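Local coordinates for ESX-1 secretion-associated protein EspB (Mycobacterium marinum, PDB 7P0Z) that is secreted by the ESX-1 system and assembles here as a ring of seven copies, a channel-like arrangement whose cellular role is probably linked to protein transport, at residues V11-I16 against F175-E179; S39-A44 against Y265-A269; Q50-S54 against L271-N275; F132-K136 against I231-E235; Q166-F172 against K194-L198. One frame throughout, in Å; residues are numbered along the deposited sequence.

Contact 1 of 5, residues V11-I16 against F175-E179; sequences VDQQEI and FENWE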
# COMPACT_ATOMS: atom_id res chain seq x y z
N VAL A 11 -46.83 -27.05 -0.54
CA VAL A 11 -45.75 -26.59 0.32
C VAL A 11 -45.44 -27.69 1.32
O VAL A 11 -46.34 -28.16 2.03
CB VAL A 11 -46.11 -25.29 1.06
CG1 VAL A 11 -44.90 -24.75 1.76
CG2 VAL A 11 -46.61 -24.27 0.08
N ASP A 12 -44.17 -28.07 1.39
CA ASP A 12 -43.73 -29.12 2.30
C ASP A 12 -43.36 -28.52 3.64
O ASP A 12 -42.22 -28.14 3.88
CB ASP A 12 -42.57 -29.89 1.71
CG ASP A 12 -42.42 -31.22 2.33
OD1 ASP A 12 -43.38 -31.64 3.00
OD2 ASP A 12 -41.36 -31.83 2.19
N GLN A 13 -44.34 -28.46 4.53
CA GLN A 13 -44.08 -28.07 5.91
C GLN A 13 -43.11 -29.00 6.60
O GLN A 13 -42.36 -28.57 7.48
CB GLN A 13 -45.38 -28.04 6.69
CG GLN A 13 -46.28 -26.94 6.30
CD GLN A 13 -47.41 -26.82 7.25
OE1 GLN A 13 -48.56 -26.81 6.87
NE2 GLN A 13 -47.08 -26.75 8.52
N GLN A 14 -43.14 -30.28 6.25
CA GLN A 14 -42.29 -31.22 6.96
C GLN A 14 -40.82 -30.94 6.68
O GLN A 14 -39.98 -31.10 7.57
CB GLN A 14 -42.66 -32.65 6.58
CG GLN A 14 -42.18 -33.68 7.56
CD GLN A 14 -42.51 -33.34 8.99
OE1 GLN A 14 -43.62 -32.94 9.32
NE2 GLN A 14 -41.54 -33.51 9.86
N GLU A 15 -40.49 -30.52 5.46
CA GLU A 15 -39.13 -30.12 5.18
C GLU A 15 -38.70 -28.97 6.08
O GLU A 15 -37.60 -28.97 6.64
CB GLU A 15 -38.97 -29.73 3.72
CG GLU A 15 -37.53 -29.47 3.35
CD GLU A 15 -37.34 -28.45 2.26
OE1 GLU A 15 -37.50 -27.25 2.53
OE2 GLU A 15 -37.01 -28.84 1.13
N ILE A 16 -39.57 -27.98 6.24
CA ILE A 16 -39.22 -26.84 7.07
C ILE A 16 -39.03 -27.26 8.52
O ILE A 16 -38.09 -26.82 9.18
CB ILE A 16 -40.27 -25.73 6.92
CG1 ILE A 16 -40.55 -25.47 5.45
CG2 ILE A 16 -39.81 -24.46 7.58
CD1 ILE A 16 -41.56 -24.41 5.22
N PHE A 175 -33.11 -24.45 0.79
CA PHE A 175 -34.18 -25.42 0.84
C PHE A 175 -34.39 -26.05 -0.53
O PHE A 175 -34.18 -25.41 -1.56
CB PHE A 175 -35.47 -24.76 1.30
CG PHE A 175 -35.35 -24.09 2.61
CD1 PHE A 175 -35.33 -24.83 3.77
CD2 PHE A 175 -35.27 -22.72 2.69
CE1 PHE A 175 -35.22 -24.20 4.98
CE2 PHE A 175 -35.17 -22.10 3.90
CZ PHE A 175 -35.14 -22.84 5.05
N GLU A 176 -34.81 -27.30 -0.53
CA GLU A 176 -35.21 -27.93 -1.79
C GLU A 176 -36.56 -27.42 -2.26
O GLU A 176 -36.67 -26.80 -3.31
CB GLU A 176 -35.27 -29.43 -1.62
CG GLU A 176 -34.00 -30.05 -1.26
CD GLU A 176 -34.18 -31.49 -0.87
OE1 GLU A 176 -35.25 -31.83 -0.34
OE2 GLU A 176 -33.26 -32.30 -1.11
N ASN A 177 -37.60 -27.66 -1.47
CA ASN A 177 -38.97 -27.49 -1.94
C ASN A 177 -39.67 -26.28 -1.38
O ASN A 177 -40.88 -26.16 -1.56
CB ASN A 177 -39.78 -28.73 -1.61
CG ASN A 177 -39.14 -29.97 -2.08
OD1 ASN A 177 -38.86 -30.12 -3.26
ND2 ASN A 177 -38.87 -30.87 -1.16
N TRP A 178 -38.98 -25.38 -0.72
CA TRP A 178 -39.65 -24.23 -0.15
C TRP A 178 -39.25 -22.98 -0.91
O TRP A 178 -38.09 -22.81 -1.26
CB TRP A 178 -39.32 -24.07 1.32
CG TRP A 178 -40.19 -23.09 1.97
CD1 TRP A 178 -41.44 -22.75 1.59
CD2 TRP A 178 -39.87 -22.27 3.08
NE1 TRP A 178 -41.93 -21.78 2.40
CE2 TRP A 178 -40.98 -21.47 3.33
CE3 TRP A 178 -38.75 -22.15 3.89
CZ2 TRP A 178 -41.01 -20.56 4.37
CZ3 TRP A 178 -38.78 -21.25 4.91
CH2 TRP A 178 -39.90 -20.46 5.14
N GLU A 179 -40.22 -22.13 -1.19
CA GLU A 179 -39.98 -20.99 -2.04
C GLU A 179 -40.91 -19.87 -1.63
O GLU A 179 -41.84 -20.07 -0.85
CB GLU A 179 -40.17 -21.38 -3.51
CG GLU A 179 -39.46 -20.45 -4.44
CD GLU A 179 -39.46 -20.96 -5.87
OE1 GLU A 179 -40.13 -21.97 -6.13
OE2 GLU A 179 -38.75 -20.37 -6.71
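Ile16 sets its terminal CD1 over one face of the Trp178 indole, and here the packing is tight: the methyl is 3.5 Å from the centroid of the five-membered ring and only 15° off its normal, a CH-pi contact. Val11 adds CG1, 4.0 Å from Trp178 CD1, and the indole in turn presents its edge to the face of Phe175. Glu15 carries the polar half. With CG anti to the backbone N (chi1 -173°) and the chain extended beyond, its carboxylate reaches into the turn of 175-179. OE2 accepts a nearly straight bond from Asn177 N (2.9 Å, 169°) on its syn side, and a weak one from Glu176 N at 3.2 Å. The solvent side is looser. Glu176 and Asn177 are exposed there, and Asp12 OD2 comes no closer than 4.3 Å to Asn177 ND2. Trp178 NE1 is satisfied by Tyr83 OH; Trp178 and Tyr83 probably belong to the WxG and YxxxD/E elements of the family's bipartite secretion signal. Since Glu176 OE1 lies 3.8 Å from Glu15 OE2, the two backbone N-H groups probably offset some of that like-charge repulsion while pinning the turn to the N-terminal helix.

Contact 2 of 5, residues S39-A44 against Y265-A269; sequences SGLTAA and YNTKA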
# COMPACT_ATOMS: atom_id res chain seq x y z
N SER A 39 7.27 -21.56 30.16
CA SER A 39 8.45 -21.42 30.97
C SER A 39 8.09 -20.61 32.20
O SER A 39 6.92 -20.44 32.53
CB SER A 39 9.59 -20.76 30.19
OG SER A 39 9.40 -19.37 30.13
N GLY A 40 9.11 -20.12 32.90
CA GLY A 40 8.93 -19.26 34.04
C GLY A 40 9.06 -17.80 33.75
O GLY A 40 8.87 -16.98 34.65
N LEU A 41 9.36 -17.43 32.51
CA LEU A 41 9.48 -16.03 32.17
C LEU A 41 8.15 -15.31 32.32
O LEU A 41 7.08 -15.90 32.19
CB LEU A 41 9.99 -15.89 30.75
CG LEU A 41 11.36 -16.55 30.66
CD1 LEU A 41 11.79 -16.72 29.23
CD2 LEU A 41 12.37 -15.73 31.43
N THR A 42 8.22 -14.02 32.62
CA THR A 42 7.01 -13.26 32.85
C THR A 42 6.22 -13.08 31.56
O THR A 42 4.99 -13.11 31.57
CB THR A 42 7.34 -11.92 33.50
OG1 THR A 42 6.15 -11.19 33.73
CG2 THR A 42 8.21 -11.10 32.60
N ALA A 43 6.91 -12.91 30.44
CA ALA A 43 6.22 -12.78 29.17
C ALA A 43 5.49 -14.07 28.82
O ALA A 43 4.42 -14.04 28.22
CB ALA A 43 7.20 -12.40 28.07
N ALA A 44 6.06 -15.21 29.19
CA ALA A 44 5.38 -16.47 28.94
C ALA A 44 4.10 -16.56 29.74
O ALA A 44 3.08 -17.04 29.24
CB ALA A 44 6.31 -17.63 29.28
N TYR A 265 12.32 -12.99 22.93
CA TYR A 265 11.25 -13.71 23.59
C TYR A 265 10.18 -12.78 24.09
O TYR A 265 8.99 -13.06 23.96
CB TYR A 265 11.83 -14.50 24.75
CG TYR A 265 10.97 -15.60 25.26
CD1 TYR A 265 10.06 -15.39 26.27
CD2 TYR A 265 11.11 -16.88 24.77
CE1 TYR A 265 9.29 -16.41 26.75
CE2 TYR A 265 10.37 -17.91 25.25
CZ TYR A 265 9.46 -17.67 26.24
OH TYR A 265 8.71 -18.71 26.71
N ASN A 266 10.57 -11.66 24.67
CA ASN A 266 9.60 -10.78 25.28
C ASN A 266 8.78 -10.07 24.24
O ASN A 266 7.59 -9.81 24.46
CB ASN A 266 10.29 -9.80 26.19
CG ASN A 266 10.74 -10.43 27.45
OD1 ASN A 266 10.40 -11.57 27.74
ND2 ASN A 266 11.55 -9.72 28.22
N THR A 267 9.36 -9.76 23.09
CA THR A 267 8.51 -9.07 22.15
C THR A 267 7.64 -10.03 21.36
O THR A 267 6.48 -9.73 21.09
CB THR A 267 9.33 -8.21 21.21
OG1 THR A 267 10.24 -9.02 20.49
CG2 THR A 267 10.07 -7.20 22.02
N LYS A 268 8.16 -11.19 20.99
CA LYS A 268 7.34 -12.08 20.19
C LYS A 268 6.27 -12.78 21.02
O LYS A 268 5.28 -13.24 20.46
CB LYS A 268 8.20 -13.12 19.50
CG LYS A 268 8.99 -12.54 18.40
CD LYS A 268 9.57 -13.61 17.56
CE LYS A 268 10.41 -12.99 16.50
NZ LYS A 268 9.59 -12.13 15.65
N ALA A 269 6.44 -12.86 22.32
CA ALA A 269 5.44 -13.46 23.17
C ALA A 269 4.33 -12.50 23.54
O ALA A 269 3.61 -12.75 24.50
CB ALA A 269 6.07 -14.02 24.43
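Leu41 and Tyr265 make the ring contact that anchors this junction. Leu41 CD1 sits over one face of the phenol, 3.8 Å from the ring centroid and 23° off the normal, displaced toward the rim on the side of Tyr265 CE1: a CH-pi interaction. Tyr265 CG is anti to its own N (chi1 -162°), which sends the ring across to the start of helix 42-81.

The remaining apolar contacts involve small side chains. Ala44 CB approaches the edge of the phenol near its plane, 4.1 Å from Tyr265 CE1. Ala43 CB meets Ala269 CB at 4.1 Å, close to where the backbones approach to 5.5 Å between Ala43 CA and Asn266 CA; alanines on both sides are consistent with that spacing.

The polar groups are few. Asn266, at the border, turns its amide oxygen inward, with OD1 3.3 Å from Ala43 CB. The buried Ser39 OG accepts from Leu41 N at 3.1 Å (166°), an ST turn that shapes the backbone just before the helix and probably helps to place Leu41. No hydrogen bond joins the two segments; Tyr265 OH instead bonds to Gln218 OE1 of helix 181-224. Chemically, then, the union of the helix 42-81 start with the helix 244-268 end is apolar and shape-based, and the one buried hydroxyl of the phenol is paid for by a third helix.

Contact 3 of 5, residues Q50-S54 against L271-N275; sequences QLAVS and LEPVN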
# COMPACT_ATOMS: atom_id res chain seq x y z
N GLN A 50 -3.14 -14.44 28.25
CA GLN A 50 -3.81 -13.90 27.09
C GLN A 50 -4.55 -14.98 26.33
O GLN A 50 -5.70 -14.79 25.93
CB GLN A 50 -2.80 -13.21 26.18
CG GLN A 50 -3.38 -12.61 24.91
CD GLN A 50 -4.46 -11.58 25.17
OE1 GLN A 50 -4.17 -10.46 25.54
NE2 GLN A 50 -5.70 -11.96 24.97
N LEU A 51 -3.92 -16.14 26.15
CA LEU A 51 -4.59 -17.26 25.49
C LEU A 51 -5.80 -17.73 26.27
O LEU A 51 -6.84 -18.02 25.69
CB LEU A 51 -3.62 -18.41 25.29
CG LEU A 51 -2.68 -18.25 24.11
CD1 LEU A 51 -1.74 -19.41 24.01
CD2 LEU A 51 -3.49 -18.12 22.85
N ALA A 52 -5.67 -17.84 27.59
CA ALA A 52 -6.81 -18.29 28.37
C ALA A 52 -7.98 -17.33 28.24
O ALA A 52 -9.13 -17.76 28.08
CB ALA A 52 -6.41 -18.45 29.83
N VAL A 53 -7.71 -16.04 28.28
CA VAL A 53 -8.77 -15.05 28.16
C VAL A 53 -9.40 -15.10 26.78
O VAL A 53 -10.63 -15.02 26.64
CB VAL A 53 -8.24 -13.65 28.50
CG1 VAL A 53 -9.32 -12.64 28.34
CG2 VAL A 53 -7.77 -13.62 29.92
N SER A 54 -8.59 -15.21 25.74
CA SER A 54 -9.14 -15.31 24.40
C SER A 54 -10.01 -16.54 24.24
O SER A 54 -11.06 -16.49 23.60
CB SER A 54 -8.01 -15.32 23.38
OG SER A 54 -7.56 -14.02 23.12
N LEU A 271 0.98 -11.46 22.58
CA LEU A 271 -0.05 -12.00 21.71
C LEU A 271 -1.21 -11.04 21.55
O LEU A 271 -1.60 -10.36 22.49
CB LEU A 271 -0.56 -13.32 22.25
CG LEU A 271 0.53 -14.38 22.20
CD1 LEU A 271 0.03 -15.68 22.77
CD2 LEU A 271 0.98 -14.54 20.77
N GLU A 272 -1.73 -10.98 20.34
CA GLU A 272 -2.91 -10.20 20.09
C GLU A 272 -4.11 -10.81 20.80
O GLU A 272 -4.27 -12.03 20.82
CB GLU A 272 -3.19 -10.15 18.60
CG GLU A 272 -2.21 -9.33 17.87
CD GLU A 272 -2.53 -7.87 17.96
OE1 GLU A 272 -3.38 -7.39 17.18
OE2 GLU A 272 -1.95 -7.21 18.83
N PRO A 273 -4.97 -10.01 21.39
CA PRO A 273 -6.26 -10.52 21.85
C PRO A 273 -7.15 -10.87 20.68
O PRO A 273 -6.99 -10.38 19.57
CB PRO A 273 -6.83 -9.36 22.66
CG PRO A 273 -6.18 -8.18 22.10
CD PRO A 273 -4.83 -8.57 21.67
N VAL A 274 -8.11 -11.73 20.95
CA VAL A 274 -9.06 -12.19 19.95
C VAL A 274 -10.43 -11.71 20.36
O VAL A 274 -10.96 -12.18 21.37
CB VAL A 274 -9.04 -13.72 19.82
CG1 VAL A 274 -10.03 -14.18 18.79
CG2 VAL A 274 -7.67 -14.19 19.47
N ASN A 275 -11.02 -10.79 19.61
CA ASN A 275 -12.38 -10.41 19.94
C ASN A 275 -13.36 -10.91 18.89
O ASN A 275 -13.31 -10.50 17.73
CB ASN A 275 -12.59 -8.92 20.16
CG ASN A 275 -12.18 -8.10 19.01
OD1 ASN A 275 -11.57 -8.57 18.07
ND2 ASN A 275 -12.63 -6.85 19.02
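The extended tail that follows helix 244-268 runs along the N-terminal third of helix 42-81 here, and Ser54 meets Val274 where the two backbones come nearest, 5.4 Å between their CA atoms. Val274 N donates to Ser54 OG at 3.2 Å with a bent N-H...O angle of 138°, the one hydrogen bond between the segments. The same hydroxyl oxygen takes a weak bond from Gln50 NE2 (3.3 Å), one helical turn earlier, so two N-H groups converge on it. Gln50 can reach because its chain folds back at chi2 (58°), which brings the amide against the proline: NE2 is 3.5 Å from Pro273 CA. Nearer the backbone, Gln50 CG packs at 3.9 Å on Leu271 CB. Leu51 contributes CG, 4.0 Å from Leu271 CD1, while Val274 CB rests 3.6 Å from Ser54 OG. Beyond this pair of segments, Gln50 NE2 also donates to Gln166 OE1 of the third subunit, placing the site at a subunit boundary. Within the chain, helix 181-224 backs the tail: Gln210 bonds to Glu272 O, Met214 touches Leu271 and Leu203 touches Val274, so the tail is held between helix 42-81 and helix 181-224.

Contact 4 of 5, residues F132-K136 against I231-E235; sequences FTDLK and IVELE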
# COMPACT_ATOMS: atom_id res chain seq x y z
N PHE A 132 26.91 -14.41 38.17
CA PHE A 132 26.13 -15.13 37.19
C PHE A 132 24.66 -15.17 37.55
O PHE A 132 23.93 -15.98 36.99
CB PHE A 132 26.67 -16.54 37.06
CG PHE A 132 28.12 -16.59 36.72
CD1 PHE A 132 28.54 -16.70 35.42
CD2 PHE A 132 29.07 -16.49 37.72
CE1 PHE A 132 29.87 -16.74 35.12
CE2 PHE A 132 30.39 -16.52 37.42
CZ PHE A 132 30.80 -16.64 36.11
N THR A 133 24.22 -14.33 38.47
CA THR A 133 22.88 -14.49 39.00
C THR A 133 21.81 -14.00 38.04
O THR A 133 20.71 -14.55 38.02
CB THR A 133 22.76 -13.79 40.34
OG1 THR A 133 23.11 -12.42 40.17
CG2 THR A 133 23.66 -14.45 41.32
N ASP A 134 22.09 -12.99 37.23
CA ASP A 134 21.11 -12.66 36.20
C ASP A 134 21.03 -13.76 35.16
O ASP A 134 19.94 -14.13 34.73
CB ASP A 134 21.44 -11.34 35.54
CG ASP A 134 21.16 -10.18 36.43
OD1 ASP A 134 20.24 -10.30 37.27
OD2 ASP A 134 21.83 -9.14 36.29
N LEU A 135 22.17 -14.31 34.76
CA LEU A 135 22.15 -15.44 33.84
C LEU A 135 21.50 -16.65 34.47
O LEU A 135 20.72 -17.36 33.82
CB LEU A 135 23.56 -15.78 33.38
CG LEU A 135 24.17 -15.07 32.19
CD1 LEU A 135 23.43 -15.43 30.96
CD2 LEU A 135 24.17 -13.57 32.38
N LYS A 136 21.81 -16.93 35.73
CA LYS A 136 21.21 -18.09 36.37
C LYS A 136 19.71 -17.91 36.53
O LYS A 136 18.96 -18.87 36.37
CB LYS A 136 21.87 -18.35 37.72
CG LYS A 136 23.18 -19.06 37.57
CD LYS A 136 24.02 -18.96 38.82
CE LYS A 136 23.47 -19.77 39.95
NZ LYS A 136 24.38 -19.65 41.12
N ILE A 231 26.00 -22.51 32.49
CA ILE A 231 26.30 -21.38 33.34
C ILE A 231 26.99 -21.83 34.61
O ILE A 231 27.92 -21.18 35.09
CB ILE A 231 25.01 -20.59 33.64
CG1 ILE A 231 24.49 -19.96 32.36
CG2 ILE A 231 25.24 -19.53 34.67
CD1 ILE A 231 23.12 -19.38 32.48
N VAL A 232 26.57 -22.96 35.16
CA VAL A 232 27.26 -23.52 36.31
C VAL A 232 28.69 -23.89 35.94
O VAL A 232 29.64 -23.63 36.69
CB VAL A 232 26.48 -24.71 36.87
CG1 VAL A 232 27.24 -25.33 37.99
CG2 VAL A 232 25.19 -24.20 37.41
N GLU A 233 28.87 -24.48 34.77
CA GLU A 233 30.22 -24.73 34.28
C GLU A 233 31.03 -23.46 34.20
O GLU A 233 32.17 -23.41 34.68
CB GLU A 233 30.17 -25.39 32.92
CG GLU A 233 29.98 -26.87 33.01
CD GLU A 233 31.20 -27.53 33.59
OE1 GLU A 233 32.31 -27.00 33.37
OE2 GLU A 233 31.06 -28.57 34.27
N LEU A 234 30.51 -22.44 33.55
CA LEU A 234 31.31 -21.25 33.33
C LEU A 234 31.67 -20.61 34.66
O LEU A 234 32.81 -20.17 34.85
CB LEU A 234 30.56 -20.28 32.44
CG LEU A 234 31.38 -19.05 32.06
CD1 LEU A 234 32.60 -19.46 31.28
CD2 LEU A 234 30.56 -18.07 31.26
N GLU A 235 30.74 -20.59 35.60
CA GLU A 235 31.02 -20.04 36.91
C GLU A 235 32.13 -20.80 37.60
O GLU A 235 33.13 -20.22 38.04
CB GLU A 235 29.76 -20.09 37.76
CG GLU A 235 29.93 -19.57 39.13
CD GLU A 235 28.66 -19.66 39.92
OE1 GLU A 235 27.65 -20.14 39.37
OE2 GLU A 235 28.66 -19.27 41.10
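Phe132 lies against Glu235 with the ring face turned to the aliphatic part of the glutamate. Glu235 CB stands 3.7 Å from the ring centroid and 16° off the normal, which meets the geometry of a CH-pi contact, and CG approaches ring atom CD2 at 3.5 Å. The glutamate can lie so because its chain is fully extended with CG anti to the backbone N (chi1 180°); its carboxylate plane is then turned only 20° from that of the ring. Leu234 CG touches Phe132 CE1 from an oblique direction at 4.1 Å.

One turn earlier in helix 228-237, Ile231 fills the other half of the contact with two different branches. CG2 packs on Lys136 CG at 3.6 Å, whereas CD1 at the end of the longer branch reaches Leu135 CB at 3.7 Å. Lys136 bends at chi3, and its NZ ends 3.7 Å from Glu235 OE1, a long salt bridge on the partly exposed side.

Further out, helix 244-268 positions these groups: Tyr251 meets the Phe132 ring edge-to-face, Leu250 and Tyr254 touch Leu234, and Gln255 and Ser258 touch Leu135. The register is antiparallel, Phe132 matching Glu235 (CA to CA 6.9 Å) and Lys136 matching Ile231 (6.8 Å), so both helices present residues spaced one turn apart. This is an antiparallel helix-helix contact with an apolar centre and a long ion pair beside it, packed on helix 244-268 and joining two short helices of the PPE domain near one end of the elongated bundle.

Contact 5 of 5, residues Q166-F172 against K194-L198; sequences QRDIKRF and KEWIL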
# COMPACT_ATOMS: atom_id res chain seq x y z
N GLN A 166 -16.23 -26.09 10.67
CA GLN A 166 -16.30 -26.06 9.22
C GLN A 166 -17.13 -27.21 8.65
O GLN A 166 -17.77 -27.05 7.61
CB GLN A 166 -14.91 -26.09 8.62
CG GLN A 166 -14.32 -24.74 8.43
CD GLN A 166 -12.85 -24.79 8.13
OE1 GLN A 166 -12.41 -24.28 7.13
NE2 GLN A 166 -12.08 -25.35 9.04
N ARG A 167 -17.13 -28.35 9.30
CA ARG A 167 -17.91 -29.45 8.77
C ARG A 167 -19.39 -29.32 9.04
O ARG A 167 -20.16 -30.17 8.60
CB ARG A 167 -17.50 -30.78 9.36
CG ARG A 167 -16.15 -31.20 9.06
CD ARG A 167 -15.94 -32.52 9.68
NE ARG A 167 -14.57 -32.90 9.50
CZ ARG A 167 -13.64 -32.67 10.41
NH1 ARG A 167 -13.99 -32.13 11.55
NH2 ARG A 167 -12.39 -33.01 10.19
N ASP A 168 -19.81 -28.32 9.78
CA ASP A 168 -21.17 -28.29 10.28
C ASP A 168 -21.98 -27.14 9.70
O ASP A 168 -22.90 -26.65 10.34
CB ASP A 168 -21.16 -28.22 11.80
CG ASP A 168 -22.33 -28.93 12.40
OD1 ASP A 168 -23.12 -29.51 11.64
OD2 ASP A 168 -22.47 -28.91 13.63
N ILE A 169 -21.69 -26.73 8.48
CA ILE A 169 -22.48 -25.69 7.84
C ILE A 169 -23.51 -26.26 6.88
O ILE A 169 -24.20 -25.50 6.21
CB ILE A 169 -21.58 -24.66 7.14
CG1 ILE A 169 -20.74 -25.34 6.08
CG2 ILE A 169 -20.73 -23.94 8.14
CD1 ILE A 169 -20.20 -24.39 5.09
N LYS A 170 -23.64 -27.59 6.80
CA LYS A 170 -24.76 -28.17 6.07
C LYS A 170 -26.08 -27.66 6.59
O LYS A 170 -27.02 -27.47 5.82
CB LYS A 170 -24.77 -29.68 6.20
CG LYS A 170 -23.74 -30.38 5.45
CD LYS A 170 -23.70 -31.78 5.97
CE LYS A 170 -24.99 -32.47 5.68
NZ LYS A 170 -24.95 -33.89 6.10
N ARG A 171 -26.18 -27.44 7.89
CA ARG A 171 -27.44 -27.01 8.48
C ARG A 171 -27.90 -25.67 7.96
O ARG A 171 -28.99 -25.24 8.32
CB ARG A 171 -27.32 -26.97 9.99
CG ARG A 171 -26.32 -25.96 10.47
CD ARG A 171 -26.26 -25.94 11.97
NE ARG A 171 -25.66 -27.13 12.54
CZ ARG A 171 -25.89 -27.55 13.78
NH1 ARG A 171 -26.70 -26.87 14.56
NH2 ARG A 171 -25.30 -28.63 14.24
N PHE A 172 -27.12 -24.98 7.14
CA PHE A 172 -27.57 -23.71 6.59
C PHE A 172 -27.79 -23.74 5.10
O PHE A 172 -27.94 -22.69 4.49
CB PHE A 172 -26.58 -22.60 6.92
CG PHE A 172 -26.26 -22.49 8.34
CD1 PHE A 172 -27.23 -22.17 9.25
CD2 PHE A 172 -24.98 -22.67 8.78
CE1 PHE A 172 -26.94 -22.05 10.56
CE2 PHE A 172 -24.68 -22.54 10.10
CZ PHE A 172 -25.66 -22.23 11.00
N LYS A 194 -24.23 -18.85 8.73
CA LYS A 194 -23.13 -19.60 8.16
C LYS A 194 -21.88 -18.74 8.09
O LYS A 194 -20.78 -19.20 8.42
CB LYS A 194 -23.53 -20.09 6.78
CG LYS A 194 -22.62 -21.09 6.12
CD LYS A 194 -21.54 -20.41 5.37
CE LYS A 194 -22.13 -19.53 4.33
NZ LYS A 194 -21.08 -18.87 3.55
N GLU A 195 -22.02 -17.49 7.66
CA GLU A 195 -20.87 -16.60 7.60
C GLU A 195 -20.27 -16.38 8.97
O GLU A 195 -19.05 -16.38 9.13
CB GLU A 195 -21.27 -15.28 7.00
CG GLU A 195 -21.53 -15.38 5.56
CD GLU A 195 -20.27 -15.61 4.80
OE1 GLU A 195 -19.22 -15.08 5.21
OE2 GLU A 195 -20.33 -16.31 3.78
N TRP A 196 -21.12 -16.18 9.96
CA TRP A 196 -20.61 -15.99 11.31
C TRP A 196 -19.89 -17.23 11.81
O TRP A 196 -18.86 -17.13 12.48
CB TRP A 196 -21.74 -15.61 12.23
CG TRP A 196 -21.28 -15.31 13.58
CD1 TRP A 196 -20.70 -14.17 14.00
CD2 TRP A 196 -21.33 -16.17 14.69
NE1 TRP A 196 -20.39 -14.26 15.32
CE2 TRP A 196 -20.77 -15.49 15.77
CE3 TRP A 196 -21.81 -17.46 14.89
CZ2 TRP A 196 -20.68 -16.04 17.03
CZ3 TRP A 196 -21.71 -18.02 16.13
CH2 TRP A 196 -21.14 -17.31 17.19
N ILE A 197 -20.42 -18.40 11.52
CA ILE A 197 -19.78 -19.64 11.94
C ILE A 197 -18.42 -19.79 11.29
O ILE A 197 -17.46 -20.22 11.93
CB ILE A 197 -20.70 -20.84 11.65
CG1 ILE A 197 -21.88 -20.84 12.61
CG2 ILE A 197 -19.95 -22.14 11.74
CD1 ILE A 197 -21.51 -21.24 13.98
N LEU A 198 -18.31 -19.46 10.02
CA LEU A 198 -17.01 -19.55 9.36
C LEU A 198 -16.02 -18.56 9.96
O LEU A 198 -14.84 -18.89 10.14
CB LEU A 198 -17.16 -19.33 7.87
CG LEU A 198 -17.76 -20.56 7.20
CD1 LEU A 198 -17.68 -20.43 5.72
CD2 LEU A 198 -17.04 -21.79 7.65
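Gln166 and Ile169 draw alongside Leu198 and Lys194 in antiparallel register, with CA atoms 6.6 Å apart for Gln166 and Leu198 and 6.1 Å for Ile169 and Lys194. Residues 194-198 are a regular part of helix 181-224, whereas the partner chain leaves helix 149-166 and makes a short 3-10 piece at Lys170-Arg171; Phe172 N bonds back to Ile169 O, which brings Ile169 and Phe172 round to the same helix.

Ile169 is directed toward that helix. Its CB meets Lys194 CG at 3.9 Å, and its CG2 meets Ile197 CG2 at 4.1 Å; the two isoleucine side chains lie antiparallel, flank to flank. Leu198 CD2 packs on Gln166 CG at 4.1 Å, the two side chains at about a right angle. The Phe172 ring is sandwiched: Arg171 CG lies over the centre of one face, and the backbone N of Lys194 lies above the opposite face toward the rim, with Lys194 CB 3.6 Å from ring atom CD2.

Lys194 thus serves apolar packing with its inner carbons while bends at chi2 and chi3 carry its end away, NZ pairing with Glu195 OE2 at 2.7 Å. Arg171 NH2 makes a salt bridge to Asp168 OD2 (2.9 Å) whose hydrogen bond is weak (124°), and NH1 bonds to the carbonyls of Val23 and Ala25, at and after the end of helix 13-23. No hydrogen bond crosses between the segments, so the turn rests on the helix by hydrophobic packing; the charged groups pair within their own segments, and the neutral Gln166 amide bonds to Gln50 of the second subunit.

Overall arrangement
From the N terminus, contact 1 closes a loop from the start of helix 13-23 to the connection before helix 181-224. Contacts 2 and 3 begin on helix 42-81 and close on the end of helix 244-268 and the tail beyond it; contacts 2 and 3, whose centres are 15 Å apart, cross each other, and both cross contact 1. Contact 4 joins helix 133-143 to helix 228-237 and is nested inside both, though it crosses contact 1. Contact 5 is nested inside contacts 2, 3 and 4, and it too crosses contact 1. Contacts 1, 2 and 3 tie the PE part to the PPE part, whereas contacts 4 and 5 are internal to the latter; the 75 Å between the centres of contacts 1 and 4 reflects the bundle's length.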